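Local coordinates for protein TqaL (Neurospora crassa, PDB 7EEH) that binds an iron(III) ion as a member of the 2OG-Fe dioxygenase family, which belongs to the cupin clan, at residues L180-H184 with E217-A221; H190-L196 with F240-L246; S207-H213 with K252-V258. The protein carries 1 engineered substitution. Residue numbers count along the deposited sequence, not the author numbering.

Contact 1 (L180-H184 with E217-A221); sequences LEGVH and EETGA. With FE (Fe (III) ion), chain H.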
ATOM      1  N   LEU B 180     -27.257  14.145  32.519  1.00 63.18           N
ATOM      2  CA  LEU B 180     -27.900  14.698  31.334  1.00 60.48           C
ATOM      3  C   LEU B 180     -28.743  13.657  30.595  1.00 59.48           C
ATOM      4  O   LEU B 180     -29.476  12.883  31.214  1.00 59.65           O
ATOM      5  CB  LEU B 180     -26.848  15.300  30.392  1.00 63.01           C
ATOM      6  CG  LEU B 180     -25.490  14.601  30.190  1.00 65.34           C
ATOM      7  CD1 LEU B 180     -25.568  13.228  29.517  1.00 58.47           C
ATOM      8  CD2 LEU B 180     -24.538  15.518  29.428  1.00 68.14           C
ATOM      9  N   GLU B 181     -28.627  13.658  29.264  1.00 57.88           N
ATOM     10  CA  GLU B 181     -29.430  12.785  28.416  1.00 50.70           C
ATOM     11  C   GLU B 181     -29.056  11.319  28.607  1.00 48.12           C
ATOM     12  O   GLU B 181     -27.877  10.969  28.732  1.00 48.99           O
ATOM     13  CB  GLU B 181     -29.256  13.179  26.949  1.00 46.96           C
ATOM     14  CG  GLU B 181     -30.456  12.825  26.085  1.00 48.84           C
ATOM     15  CD  GLU B 181     -30.219  13.054  24.601  1.00 47.28           C
ATOM     16  OE1 GLU B 181     -29.100  13.475  24.208  1.00 46.42           O
ATOM     17  OE2 GLU B 181     -31.174  12.829  23.829  1.00 48.14           O
ATOM     18  N   GLY B 182     -30.070  10.459  28.616  1.00 42.94           N
ATOM     19  CA  GLY B 182     -29.881   9.030  28.765  1.00 43.22           C
ATOM     20  C   GLY B 182     -29.741   8.321  27.432  1.00 38.58           C
ATOM     21  O   GLY B 182     -29.404   8.920  26.408  1.00 36.05           O
ATOM     22  N   VAL B 183     -30.000   7.012  27.459  1.00 36.55           N
ATOM     23  CA  VAL B 183     -30.016   6.201  26.246  1.00 33.90           C
ATOM     24  C   VAL B 183     -30.969   6.802  25.225  1.00 33.54           C
ATOM     25  O   VAL B 183     -32.133   7.065  25.535  1.00 31.02           O
ATOM     26  CB  VAL B 183     -30.416   4.758  26.604  1.00 32.51           C
ATOM     27  CG1 VAL B 183     -30.393   3.871  25.377  1.00 28.97           C
ATOM     28  CG2 VAL B 183     -29.478   4.227  27.683  1.00 34.20           C
ATOM     29  N   HIS B 184     -30.492   6.981  23.990  1.00 29.98           N
ATOM     30  CA  HIS B 184     -31.299   7.640  22.965  1.00 30.67           C
ATOM     31  C   HIS B 184     -30.803   7.276  21.566  1.00 30.15           C
ATOM     32  O   HIS B 184     -29.724   6.699  21.395  1.00 28.67           O
ATOM     33  CB  HIS B 184     -31.267   9.161  23.156  1.00 29.26           C
ATOM     34  CG  HIS B 184     -29.919   9.761  22.913  1.00 28.85           C
ATOM     35  ND1 HIS B 184     -28.909   9.718  23.849  1.00 31.84           N
ATOM     36  CD2 HIS B 184     -29.405  10.396  21.834  1.00 27.27           C
ATOM     37  CE1 HIS B 184     -27.835  10.311  23.365  1.00 29.46           C
ATOM     38  NE2 HIS B 184     -28.109  10.739  22.144  1.00 25.93           N
ATOM     39  N   GLU B 217     -32.334  -1.881  24.672  1.00 37.26           N
ATOM     40  CA  GLU B 217     -32.040  -1.044  25.825  1.00 37.97           C
ATOM     41  C   GLU B 217     -33.136   0.002  25.997  1.00 37.45           C
ATOM     42  O   GLU B 217     -33.740   0.464  25.026  1.00 36.02           O
ATOM     43  CB  GLU B 217     -30.671  -0.371  25.670  1.00 35.65           C
ATOM     44  CG  GLU B 217     -30.175   0.389  26.904  1.00 38.52           C
ATOM     45  CD  GLU B 217     -30.207  -0.447  28.173  1.00 43.10           C
ATOM     46  OE1 GLU B 217     -31.264  -0.474  28.838  1.00 42.60           O
ATOM     47  OE2 GLU B 217     -29.180  -1.081  28.506  1.00 43.27           O
ATOM     48  N   GLU B 218     -33.392   0.364  27.253  1.00 38.91           N
ATOM     49  CA  GLU B 218     -34.454   1.303  27.621  1.00 43.39           C
ATOM     50  C   GLU B 218     -34.078   2.733  27.229  1.00 38.23           C
ATOM     51  O   GLU B 218     -33.152   3.313  27.802  1.00 38.47           O
ATOM     52  CB  GLU B 218     -34.702   1.210  29.125  1.00 47.67           C
ATOM     53  CG  GLU B 218     -36.048   1.747  29.611  1.00 50.69           C
ATOM     54  CD  GLU B 218     -37.224   0.861  29.215  1.00 61.09           C
ATOM     55  OE1 GLU B 218     -37.004  -0.336  28.893  1.00 56.94           O
ATOM     56  OE2 GLU B 218     -38.373   1.364  29.236  1.00 62.33           O
ATOM     57  N   THR B 219     -34.817   3.325  26.291  1.00 38.43           N
ATOM     58  CA  THR B 219     -34.655   4.749  26.007  1.00 35.04           C
ATOM     59  C   THR B 219     -34.813   5.560  27.287  1.00 39.03           C
ATOM     60  O   THR B 219     -35.785   5.393  28.026  1.00 42.01           O
ATOM     61  CB  THR B 219     -35.688   5.211  24.976  1.00 33.27           C
ATOM     62  OG1 THR B 219     -35.566   4.432  23.781  1.00 39.81           O
ATOM     63  CG2 THR B 219     -35.490   6.678  24.637  1.00 38.74           C
ATOM     64  N   GLY B 220     -33.847   6.428  27.562  1.00 34.24           N
ATOM     65  CA  GLY B 220     -33.888   7.261  28.747  1.00 39.20           C
ATOM     66  C   GLY B 220     -33.132   6.726  29.947  1.00 41.49           C
ATOM     67  O   GLY B 220     -32.892   7.488  30.893  1.00 43.20           O
ATOM     68  N   ALA B 221     -32.752   5.448  29.948  1.00 40.71           N
ATOM     69  CA  ALA B 221     -31.961   4.907  31.043  1.00 40.94           C
ATOM     70  C   ALA B 221     -30.699   5.729  31.256  1.00 45.34           C
ATOM     71  O   ALA B 221     -30.071   6.192  30.301  1.00 42.18           O
ATOM     72  CB  ALA B 221     -31.588   3.453  30.762  1.00 45.54           C
TER
HETATM   73 FE    FE H 402     -26.743  11.341  20.561  1.00 24.32          FE
HETATM   74  O   HOH W   1     -27.493  13.433  21.060  1.00 27.33           O
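The loop that delivers the first histidine of the HxD...H iron motif pairs here with a type II beta turn running from Glu-218 to Ala-221. The turn closes through its own bond, Ala-221 N to Glu-218 O at 3.1 Å, and Gly-220, with phi 95°, takes the third position that in this turn type favours glycine. Val-183 uses both of its main-chain polar atoms on the turn: its N donates to Ala-221 O at 3.0 Å, and its O accepts from Gly-220 N at 2.7 Å. Gly-182 has to be bare. Its CA already lies 3.2 Å from Ala-221 O, and a CB would collide with the carbonyl oxygens of Gly-220 and Ala-221. The side chain of Val-183 packs against the turn and the residue before it, with CG2 3.8 Å from Ala-221 CB and CG1 3.8 Å from Glu-217 CG. Glu-217 is well satisfied although buried: OE1 accepts from Glu-218 N at 2.8 Å, OE2 from Lys-227 N, and its carbonyl oxygen is met by Lys-252 NZ. Iron is bound by His-184 together with Asp-186 and His-253, and the His-184 ring packs edge-to-face with that of His-253. Two bonds hold the His-184 ring in place: NE2 binds the iron at 2.2 Å, while ND1 donates to Gly-182 O at 2.7 Å.

Contact 2 (H190-L196 with F240-L246); sequences HTMTTYL and FLDTLLL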
ATOM      1  N   HIS B 190     -27.319   8.631  10.077  1.00 18.86           N
ATOM      2  CA  HIS B 190     -25.923   8.385  10.432  1.00 21.15           C
ATOM      3  C   HIS B 190     -25.432   9.528  11.302  1.00 19.02           C
ATOM      4  O   HIS B 190     -25.647  10.696  10.966  1.00 18.82           O
ATOM      5  CB  HIS B 190     -25.014   8.292   9.194  1.00 20.31           C
ATOM      6  CG  HIS B 190     -25.450   7.277   8.189  1.00 18.13           C
ATOM      7  ND1 HIS B 190     -25.153   5.935   8.309  1.00 18.74           N
ATOM      8  CD2 HIS B 190     -26.143   7.410   7.034  1.00 21.54           C
ATOM      9  CE1 HIS B 190     -25.657   5.282   7.277  1.00 18.89           C
ATOM     10  NE2 HIS B 190     -26.267   6.155   6.490  1.00 20.82           N
ATOM     11  N   THR B 191     -24.754   9.198  12.396  1.00 18.67           N
ATOM     12  CA  THR B 191     -24.171  10.190  13.287  1.00 17.36           C
ATOM     13  C   THR B 191     -22.667   9.961  13.365  1.00 20.75           C
ATOM     14  O   THR B 191     -22.217   8.822  13.530  1.00 18.48           O
ATOM     15  CB  THR B 191     -24.761  10.119  14.712  1.00 20.98           C
ATOM     16  OG1 THR B 191     -26.169  10.379  14.686  1.00 20.76           O
ATOM     17  CG2 THR B 191     -24.069  11.174  15.628  1.00 19.60           C
HETATM   18  N   MSE B 192     -21.895  11.042  13.232  1.00 18.47           N
HETATM   19  CA  MSE B 192     -20.434  10.987  13.306  1.00 17.37           C
HETATM   20  C   MSE B 192     -19.975  12.011  14.345  1.00 16.68           C
HETATM   21  O   MSE B 192     -20.410  13.179  14.323  1.00 18.10           O
HETATM   22  CB  MSE B 192     -19.786  11.279  11.934  1.00 14.48           C
HETATM   23  CG  MSE B 192     -18.257  11.185  11.933  1.00 19.48           C
HETATM   24 SE   MSE B 192     -17.508  10.862  10.182  1.00 22.40          SE
HETATM   25  CE  MSE B 192     -16.983  12.691   9.589  1.00 21.42           C
ATOM     26  N   THR B 193     -19.123  11.578  15.270  1.00 16.95           N
ATOM     27  CA  THR B 193     -18.576  12.438  16.314  1.00 17.48           C
ATOM     28  C   THR B 193     -17.060  12.364  16.251  1.00 19.12           C
ATOM     29  O   THR B 193     -16.480  11.284  16.412  1.00 19.40           O
ATOM     30  CB  THR B 193     -19.070  12.018  17.694  1.00 19.29           C
ATOM     31  OG1 THR B 193     -18.654  10.670  17.953  1.00 22.66           O
ATOM     32  CG2 THR B 193     -20.588  12.075  17.733  1.00 20.37           C
ATOM     33  N   THR B 194     -16.429  13.507  16.019  1.00 18.53           N
ATOM     34  CA  THR B 194     -14.998  13.597  15.792  1.00 17.72           C
ATOM     35  C   THR B 194     -14.414  14.518  16.852  1.00 19.28           C
ATOM     36  O   THR B 194     -14.931  15.614  17.079  1.00 16.12           O
ATOM     37  CB  THR B 194     -14.715  14.117  14.383  1.00 18.04           C
ATOM     38  OG1 THR B 194     -15.121  13.125  13.425  1.00 19.19           O
ATOM     39  CG2 THR B 194     -13.238  14.441  14.185  1.00 16.36           C
ATOM     40  N   TYR B 195     -13.365  14.051  17.515  1.00 17.59           N
ATOM     41  CA  TYR B 195     -12.754  14.740  18.639  1.00 17.52           C
ATOM     42  C   TYR B 195     -11.690  15.707  18.144  1.00 20.28           C
ATOM     43  O   TYR B 195     -10.812  15.332  17.361  1.00 20.25           O
ATOM     44  CB  TYR B 195     -12.156  13.699  19.575  1.00 18.53           C
ATOM     45  CG  TYR B 195     -11.258  14.171  20.678  1.00 20.29           C
ATOM     46  CD1 TYR B 195      -9.901  14.397  20.452  1.00 21.00           C
ATOM     47  CD2 TYR B 195     -11.743  14.311  21.969  1.00 23.27           C
ATOM     48  CE1 TYR B 195      -9.060  14.792  21.487  1.00 23.88           C
ATOM     49  CE2 TYR B 195     -10.915  14.707  23.006  1.00 23.60           C
ATOM     50  CZ  TYR B 195      -9.580  14.944  22.759  1.00 23.73           C
ATOM     51  OH  TYR B 195      -8.762  15.323  23.798  1.00 28.05           O
ATOM     52  N   LEU B 196     -11.767  16.950  18.601  1.00 16.73           N
ATOM     53  CA  LEU B 196     -10.783  17.953  18.222  1.00 18.71           C
ATOM     54  C   LEU B 196      -9.745  18.223  19.302  1.00 21.54           C
ATOM     55  O   LEU B 196      -8.602  18.553  18.969  1.00 23.52           O
ATOM     56  CB  LEU B 196     -11.473  19.276  17.867  1.00 16.85           C
ATOM     57  CG  LEU B 196     -12.371  19.241  16.632  1.00 21.35           C
ATOM     58  CD1 LEU B 196     -12.951  20.650  16.373  1.00 22.01           C
ATOM     59  CD2 LEU B 196     -11.561  18.704  15.440  1.00 17.32           C
ATOM     60  N   PHE B 240      -6.666  13.648  18.983  1.00 19.68           N
ATOM     61  CA  PHE B 240      -7.054  14.466  17.846  1.00 20.76           C
ATOM     62  C   PHE B 240      -7.536  13.615  16.676  1.00 22.99           C
ATOM     63  O   PHE B 240      -6.785  12.800  16.135  1.00 20.93           O
ATOM     64  CB  PHE B 240      -5.860  15.330  17.407  1.00 19.66           C
ATOM     65  CG  PHE B 240      -6.131  16.160  16.192  1.00 21.64           C
ATOM     66  CD1 PHE B 240      -7.184  17.060  16.181  1.00 22.62           C
ATOM     67  CD2 PHE B 240      -5.329  16.054  15.068  1.00 23.45           C
ATOM     68  CE1 PHE B 240      -7.455  17.828  15.067  1.00 22.96           C
ATOM     69  CE2 PHE B 240      -5.574  16.828  13.940  1.00 24.72           C
ATOM     70  CZ  PHE B 240      -6.649  17.721  13.938  1.00 25.42           C
ATOM     71  N   LEU B 241      -8.801  13.801  16.307  1.00 18.71           N
ATOM     72  CA  LEU B 241      -9.494  13.224  15.151  1.00 19.33           C
ATOM     73  C   LEU B 241      -9.965  11.792  15.384  1.00 19.76           C
ATOM     74  O   LEU B 241     -10.423  11.171  14.424  1.00 18.91           O
ATOM     75  CB  LEU B 241      -8.657  13.262  13.864  1.00 19.73           C
ATOM     76  CG  LEU B 241      -8.345  14.660  13.308  1.00 24.53           C
ATOM     77  CD1 LEU B 241      -7.454  14.568  12.077  1.00 24.02           C
ATOM     78  CD2 LEU B 241      -9.636  15.405  12.985  1.00 22.31           C
ATOM     79  N   ASP B 242      -9.857  11.246  16.599  1.00 17.63           N
ATOM     80  CA  ASP B 242     -10.671  10.095  16.969  1.00 20.40           C
ATOM     81  C   ASP B 242     -12.105  10.305  16.484  1.00 18.87           C
ATOM     82  O   ASP B 242     -12.713  11.346  16.760  1.00 18.60           O
ATOM     83  CB  ASP B 242     -10.665   9.901  18.486  1.00 18.14           C
ATOM     84  CG  ASP B 242      -9.397   9.185  19.006  1.00 23.09           C
ATOM     85  OD1 ASP B 242      -8.538   8.751  18.199  1.00 20.88           O
ATOM     86  OD2 ASP B 242      -9.284   9.044  20.239  1.00 20.47           O
ATOM     87  N   THR B 243     -12.642   9.317  15.765  1.00 15.92           N
ATOM     88  CA  THR B 243     -13.923   9.458  15.072  1.00 15.94           C
ATOM     89  C   THR B 243     -14.776   8.208  15.250  1.00 20.17           C
ATOM     90  O   THR B 243     -14.333   7.094  14.947  1.00 18.31           O
ATOM     91  CB  THR B 243     -13.721   9.728  13.570  1.00 19.39           C
ATOM     92  OG1 THR B 243     -13.130  11.023  13.378  1.00 18.91           O
ATOM     93  CG2 THR B 243     -15.049   9.711  12.844  1.00 20.23           C
ATOM     94  N   LEU B 244     -15.998   8.407  15.735  1.00 16.18           N
ATOM     95  CA  LEU B 244     -17.023   7.372  15.831  1.00 17.37           C
ATOM     96  C   LEU B 244     -18.110   7.667  14.811  1.00 17.93           C
ATOM     97  O   LEU B 244     -18.609   8.795  14.754  1.00 19.29           O
ATOM     98  CB  LEU B 244     -17.633   7.342  17.236  1.00 17.96           C
ATOM     99  CG  LEU B 244     -18.845   6.426  17.380  1.00 22.36           C
ATOM    100  CD1 LEU B 244     -18.413   4.961  17.293  1.00 17.25           C
ATOM    101  CD2 LEU B 244     -19.617   6.718  18.676  1.00 19.13           C
ATOM    102  N   LEU B 245     -18.478   6.666  14.012  1.00 17.49           N
ATOM    103  CA  LEU B 245     -19.597   6.763  13.084  1.00 18.02           C
ATOM    104  C   LEU B 245     -20.569   5.624  13.381  1.00 19.86           C
ATOM    105  O   LEU B 245     -20.146   4.481  13.548  1.00 19.26           O
ATOM    106  CB  LEU B 245     -19.096   6.683  11.634  1.00 16.15           C
ATOM    107  CG  LEU B 245     -20.108   6.632  10.485  1.00 16.65           C
ATOM    108  CD1 LEU B 245     -20.817   7.968  10.369  1.00 15.55           C
ATOM    109  CD2 LEU B 245     -19.371   6.325   9.195  1.00 13.88           C
ATOM    110  N   LEU B 246     -21.867   5.920  13.455  1.00 17.82           N
ATOM    111  CA  LEU B 246     -22.842   4.898  13.830  1.00 19.57           C
ATOM    112  C   LEU B 246     -24.126   5.064  13.031  1.00 19.78           C
ATOM    113  O   LEU B 246     -24.518   6.179  12.683  1.00 18.30           O
ATOM    114  CB  LEU B 246     -23.160   4.928  15.334  1.00 19.98           C
ATOM    115  CG  LEU B 246     -23.727   6.192  15.991  1.00 22.84           C
ATOM    116  CD1 LEU B 246     -25.249   6.276  15.870  1.00 20.03           C
ATOM    117  CD2 LEU B 246     -23.318   6.221  17.452  1.00 23.10           C
TER
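His-190 opens the strand with its CA 3.5 Å from Leu-246 O and its ND1 hydrogen-bonded to Tyr-28 OH. Thr-191 forms an antiparallel hydrogen-bonded pair with Leu-246, Thr-191 N to Leu-246 O at 3.0 Å and Leu-246 N to Thr-191 O at 2.9 Å, while its hydroxyl hydrogen-bonds OD2 of Asp-186, an iron ligand. Met-192, a selenomethionine, faces the other side, where its CB meets Leu-245 CD1 at 3.8 Å and its CG meets Thr-243 CG2 at 3.6 Å. Thr-193 repeats the two-bond pairing with Leu-244. At the non-hydrogen-bonded pair Thr-194 and Thr-243, the OG1 atoms share a hydrogen bond of 2.9 Å, and Thr-243 OG1 also donates to Leu-241 O. Opposite Tyr-195 lie two residues, Leu-241 and Asp-242, as in a G1 beta bulge: Tyr-195 N donates to Asp-242 O at 2.9 Å, Tyr-195 O accepts from Leu-241 N at 2.7 Å, and Leu-241 has phi 80°. Leu-196 then rests its CD2 4.2 Å from Phe-240 CE1. In the larger sheet of the double-stranded beta-helix, strand 267-277 lies beyond 190-199 and strand 33-36 beyond 243-247, while helices 128-141 and 38-48 cover the face bearing Met-192, Thr-194, Thr-243 and Leu-245.

Contact 3 (S207-H213 with K252-V258); sequences SAVTFMH and KHSLSPV. With FE (Fe (III) ion), chain H.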
ATOM      1  N   SER B 207     -14.511   8.809  31.603  1.00 37.86           N
ATOM      2  CA  SER B 207     -14.863  10.183  31.272  1.00 38.87           C
ATOM      3  C   SER B 207     -15.169  10.316  29.776  1.00 32.75           C
ATOM      4  O   SER B 207     -14.377   9.894  28.927  1.00 33.20           O
ATOM      5  CB  SER B 207     -13.721  11.108  31.707  1.00 38.69           C
ATOM      6  OG  SER B 207     -13.568  12.240  30.877  1.00 39.23           O
ATOM      7  N   ALA B 208     -16.337  10.874  29.476  1.00 29.07           N
ATOM      8  CA  ALA B 208     -16.800  11.085  28.100  1.00 29.42           C
ATOM      9  C   ALA B 208     -16.706   9.806  27.263  1.00 25.75           C
ATOM     10  O   ALA B 208     -16.150   9.789  26.165  1.00 25.65           O
ATOM     11  CB  ALA B 208     -16.035  12.231  27.444  1.00 27.87           C
ATOM     12  N   VAL B 209     -17.268   8.721  27.797  1.00 29.80           N
ATOM     13  CA  VAL B 209     -17.291   7.423  27.127  1.00 28.69           C
ATOM     14  C   VAL B 209     -18.616   7.283  26.395  1.00 28.05           C
ATOM     15  O   VAL B 209     -19.675   7.565  26.967  1.00 26.64           O
ATOM     16  CB  VAL B 209     -17.092   6.272  28.130  1.00 29.08           C
ATOM     17  CG1 VAL B 209     -17.460   4.936  27.501  1.00 31.89           C
ATOM     18  CG2 VAL B 209     -15.648   6.242  28.622  1.00 30.61           C
ATOM     19  N   THR B 210     -18.567   6.851  25.132  1.00 26.11           N
ATOM     20  CA  THR B 210     -19.777   6.592  24.354  1.00 24.41           C
ATOM     21  C   THR B 210     -20.060   5.098  24.401  1.00 27.41           C
ATOM     22  O   THR B 210     -19.210   4.291  24.000  1.00 25.92           O
ATOM     23  CB  THR B 210     -19.629   7.066  22.906  1.00 26.16           C
ATOM     24  OG1 THR B 210     -19.188   8.431  22.879  1.00 22.73           O
ATOM     25  CG2 THR B 210     -20.955   6.934  22.131  1.00 21.70           C
ATOM     26  N   PHE B 211     -21.224   4.733  24.936  1.00 27.02           N
ATOM     27  CA  PHE B 211     -21.731   3.367  24.891  1.00 29.00           C
ATOM     28  C   PHE B 211     -22.723   3.242  23.747  1.00 27.59           C
ATOM     29  O   PHE B 211     -23.506   4.156  23.495  1.00 25.12           O
ATOM     30  CB  PHE B 211     -22.419   2.984  26.206  1.00 28.45           C
ATOM     31  CG  PHE B 211     -21.533   3.106  27.401  1.00 28.38           C
ATOM     32  CD1 PHE B 211     -20.688   2.072  27.753  1.00 33.05           C
ATOM     33  CD2 PHE B 211     -21.523   4.267  28.159  1.00 39.23           C
ATOM     34  CE1 PHE B 211     -19.849   2.178  28.850  1.00 35.53           C
ATOM     35  CE2 PHE B 211     -20.684   4.387  29.264  1.00 39.42           C
ATOM     36  CZ  PHE B 211     -19.846   3.336  29.606  1.00 36.32           C
HETATM   37  N   MSE B 212     -22.696   2.114  23.059  1.00 29.19           N
HETATM   38  CA  MSE B 212     -23.764   1.848  22.119  1.00 28.04           C
HETATM   39  C   MSE B 212     -24.478   0.582  22.526  1.00 26.40           C
HETATM   40  O   MSE B 212     -23.853  -0.380  22.982  1.00 27.69           O
HETATM   41  CB  MSE B 212     -23.232   1.750  20.709  1.00 28.20           C
HETATM   42  CG  MSE B 212     -22.706   3.089  20.193  1.00 34.83           C
HETATM   43 SE   MSE B 212     -21.634   2.660  18.661  1.00 57.51          SE
HETATM   44  CE  MSE B 212     -22.924   1.542  17.808  1.00 37.93           C
ATOM     45  N   HIS B 213     -25.793   0.603  22.351  1.00 26.03           N
ATOM     46  CA  HIS B 213     -26.681  -0.421  22.866  1.00 26.78           C
ATOM     47  C   HIS B 213     -27.528  -0.945  21.720  1.00 30.97           C
ATOM     48  O   HIS B 213     -27.733  -0.260  20.714  1.00 31.77           O
ATOM     49  CB  HIS B 213     -27.582   0.131  23.983  1.00 29.48           C
ATOM     50  CG  HIS B 213     -26.920   1.152  24.860  1.00 29.09           C
ATOM     51  ND1 HIS B 213     -26.215   0.814  25.994  1.00 30.21           N
ATOM     52  CD2 HIS B 213     -26.858   2.502  24.769  1.00 27.75           C
ATOM     53  CE1 HIS B 213     -25.752   1.911  26.567  1.00 28.70           C
ATOM     54  NE2 HIS B 213     -26.123   2.949  25.839  1.00 28.72           N
ATOM     55  N   LYS B 252     -28.781   2.377  19.757  1.00 26.91           N
ATOM     56  CA  LYS B 252     -29.027   3.444  20.708  1.00 27.80           C
ATOM     57  C   LYS B 252     -27.672   3.779  21.292  1.00 27.38           C
ATOM     58  O   LYS B 252     -26.740   2.969  21.206  1.00 26.15           O
ATOM     59  CB  LYS B 252     -30.025   3.044  21.813  1.00 25.25           C
ATOM     60  CG  LYS B 252     -31.474   2.975  21.386  1.00 28.65           C
ATOM     61  CD  LYS B 252     -32.417   2.404  22.442  1.00 34.48           C
ATOM     62  CE  LYS B 252     -33.831   2.200  21.869  1.00 39.46           C
ATOM     63  NZ  LYS B 252     -34.759   1.464  22.791  1.00 38.03           N
ATOM     64  N   HIS B 253     -27.538   4.977  21.859  1.00 21.71           N
ATOM     65  CA  HIS B 253     -26.253   5.326  22.437  1.00 22.91           C
ATOM     66  C   HIS B 253     -26.449   6.232  23.644  1.00 27.79           C
ATOM     67  O   HIS B 253     -27.534   6.752  23.894  1.00 28.55           O
ATOM     68  CB  HIS B 253     -25.324   5.972  21.399  1.00 22.30           C
ATOM     69  CG  HIS B 253     -25.873   7.215  20.780  1.00 25.40           C
ATOM     70  ND1 HIS B 253     -26.773   7.197  19.730  1.00 25.65           N
ATOM     71  CD2 HIS B 253     -25.640   8.523  21.054  1.00 25.68           C
ATOM     72  CE1 HIS B 253     -27.066   8.437  19.387  1.00 26.31           C
ATOM     73  NE2 HIS B 253     -26.399   9.260  20.178  1.00 26.08           N
ATOM     74  N   SER B 254     -25.373   6.388  24.406  1.00 24.56           N
ATOM     75  CA  SER B 254     -25.362   7.232  25.589  1.00 30.62           C
ATOM     76  C   SER B 254     -23.926   7.667  25.839  1.00 29.27           C
ATOM     77  O   SER B 254     -22.980   6.985  25.436  1.00 28.79           O
ATOM     78  CB  SER B 254     -25.951   6.504  26.806  1.00 32.12           C
ATOM     79  OG  SER B 254     -25.127   5.431  27.221  1.00 31.76           O
ATOM     80  N   LEU B 255     -23.771   8.821  26.485  1.00 27.18           N
ATOM     81  CA  LEU B 255     -22.464   9.415  26.726  1.00 31.28           C
ATOM     82  C   LEU B 255     -22.312   9.698  28.213  1.00 36.27           C
ATOM     83  O   LEU B 255     -23.241  10.192  28.857  1.00 39.07           O
ATOM     84  CB  LEU B 255     -22.290  10.710  25.898  1.00 30.31           C
ATOM     85  CG  LEU B 255     -20.996  11.541  25.995  1.00 33.68           C
ATOM     86  CD1 LEU B 255     -19.743  10.762  25.559  1.00 28.62           C
ATOM     87  CD2 LEU B 255     -21.111  12.853  25.204  1.00 31.02           C
ATOM     88  N   SER B 256     -21.158   9.359  28.761  1.00 33.94           N
ATOM     89  CA  SER B 256     -20.928   9.625  30.171  1.00 36.20           C
ATOM     90  C   SER B 256     -20.328  11.013  30.345  1.00 37.07           C
ATOM     91  O   SER B 256     -19.717  11.550  29.419  1.00 30.20           O
ATOM     92  CB  SER B 256     -20.004   8.563  30.762  1.00 35.76           C
ATOM     93  OG  SER B 256     -18.657   8.810  30.417  1.00 34.16           O
ATOM     94  N   PRO B 257     -20.491  11.631  31.520  1.00 39.82           N
ATOM     95  CA  PRO B 257     -19.992  13.002  31.707  1.00 33.52           C
ATOM     96  C   PRO B 257     -18.480  13.095  31.582  1.00 35.54           C
ATOM     97  O   PRO B 257     -17.746  12.158  31.905  1.00 35.62           O
ATOM     98  CB  PRO B 257     -20.439  13.353  33.134  1.00 34.21           C
ATOM     99  CG  PRO B 257     -21.533  12.390  33.444  1.00 41.29           C
ATOM    100  CD  PRO B 257     -21.201  11.136  32.712  1.00 38.24           C
ATOM    101  N   VAL B 258     -18.013  14.259  31.128  1.00 34.71           N
ATOM    102  CA  VAL B 258     -16.593  14.566  31.226  1.00 36.52           C
ATOM    103  C   VAL B 258     -16.202  14.636  32.692  1.00 37.66           C
ATOM    104  O   VAL B 258     -16.882  15.274  33.504  1.00 39.96           O
ATOM    105  CB  VAL B 258     -16.272  15.886  30.511  1.00 37.97           C
ATOM    106  CG1 VAL B 258     -14.793  16.209  30.649  1.00 37.30           C
ATOM    107  CG2 VAL B 258     -16.663  15.805  29.057  1.00 36.30           C
TER
HETATM  108 FE    FE H 402     -26.743  11.341  20.561  1.00 24.32          FE
HETATM  109  O   HOH W   1     -27.493  13.433  21.060  1.00 27.33           O
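His-213, Ser-254 and Lys-252 lose the most surface where strands 209-213 and 252-255 run antiparallel. His-213 and Lys-252 form a hydrogen-bonded pair, with His-213 N to Lys-252 O at 2.8 Å and Lys-252 N to His-213 O at 3.0 Å. The imidazole of His-213 reaches diagonally over the sheet to Ser-254, placing His-213 NE2 3.0 Å from Ser-254 OG in a hydrogen bond that either atom could donate. Ser-254 also pairs with Phe-211, Ser-254 N to Phe-211 O at 3.0 Å and Phe-211 N to Ser-254 O at 2.9 Å. Together with strand 231-236 on the far side of 209-213, these strands make the smaller sheet of the double-stranded beta-helix, the core of this cupin-clan fold. Between Lys-252 and Ser-254, His-253 points to the opposite face, beside Thr-210 and Met-212, a selenomethionine, and its NE2 binds iron at 2.1 Å. The Lys-252 chain extends away from its partner strand, its NZ hydrogen-bonded to Glu-217 O and Met-215 O. Phe-211, on the same face as Ser-254, packs against Pro-228 of the second subunit. Farther along, Val-209 N donates to Ser-256 OG at 3.0 Å, itself hydrogen-bonded to Asn-206 O, and Ala-208 N to Pro-257 O at 3.1 Å.

Contacts 1 and 3 meet at the metal: their centres lie 10 Å apart, His-184 O and His-253 N are hydrogen-bonded at 2.8 Å, and the iron and its bound water, 2.3 Å from the metal, belong to both. Lys-252 NZ also joins them, 2.7 Å from Glu-217 O. Contact 2 stands farther off, its centre about 13 Å from that of contact 3 and about 20 Å from that of contact 1. It packs on contact 3 through Leu-244 CD2 and Thr-210 CG2 at 3.7 Å, so the two sheets face each other. The Thr-191 side chain comes within about 6 Å of the iron, and a bound Tris molecule lies about 3 Å from the side chains of both Thr-193 and His-253.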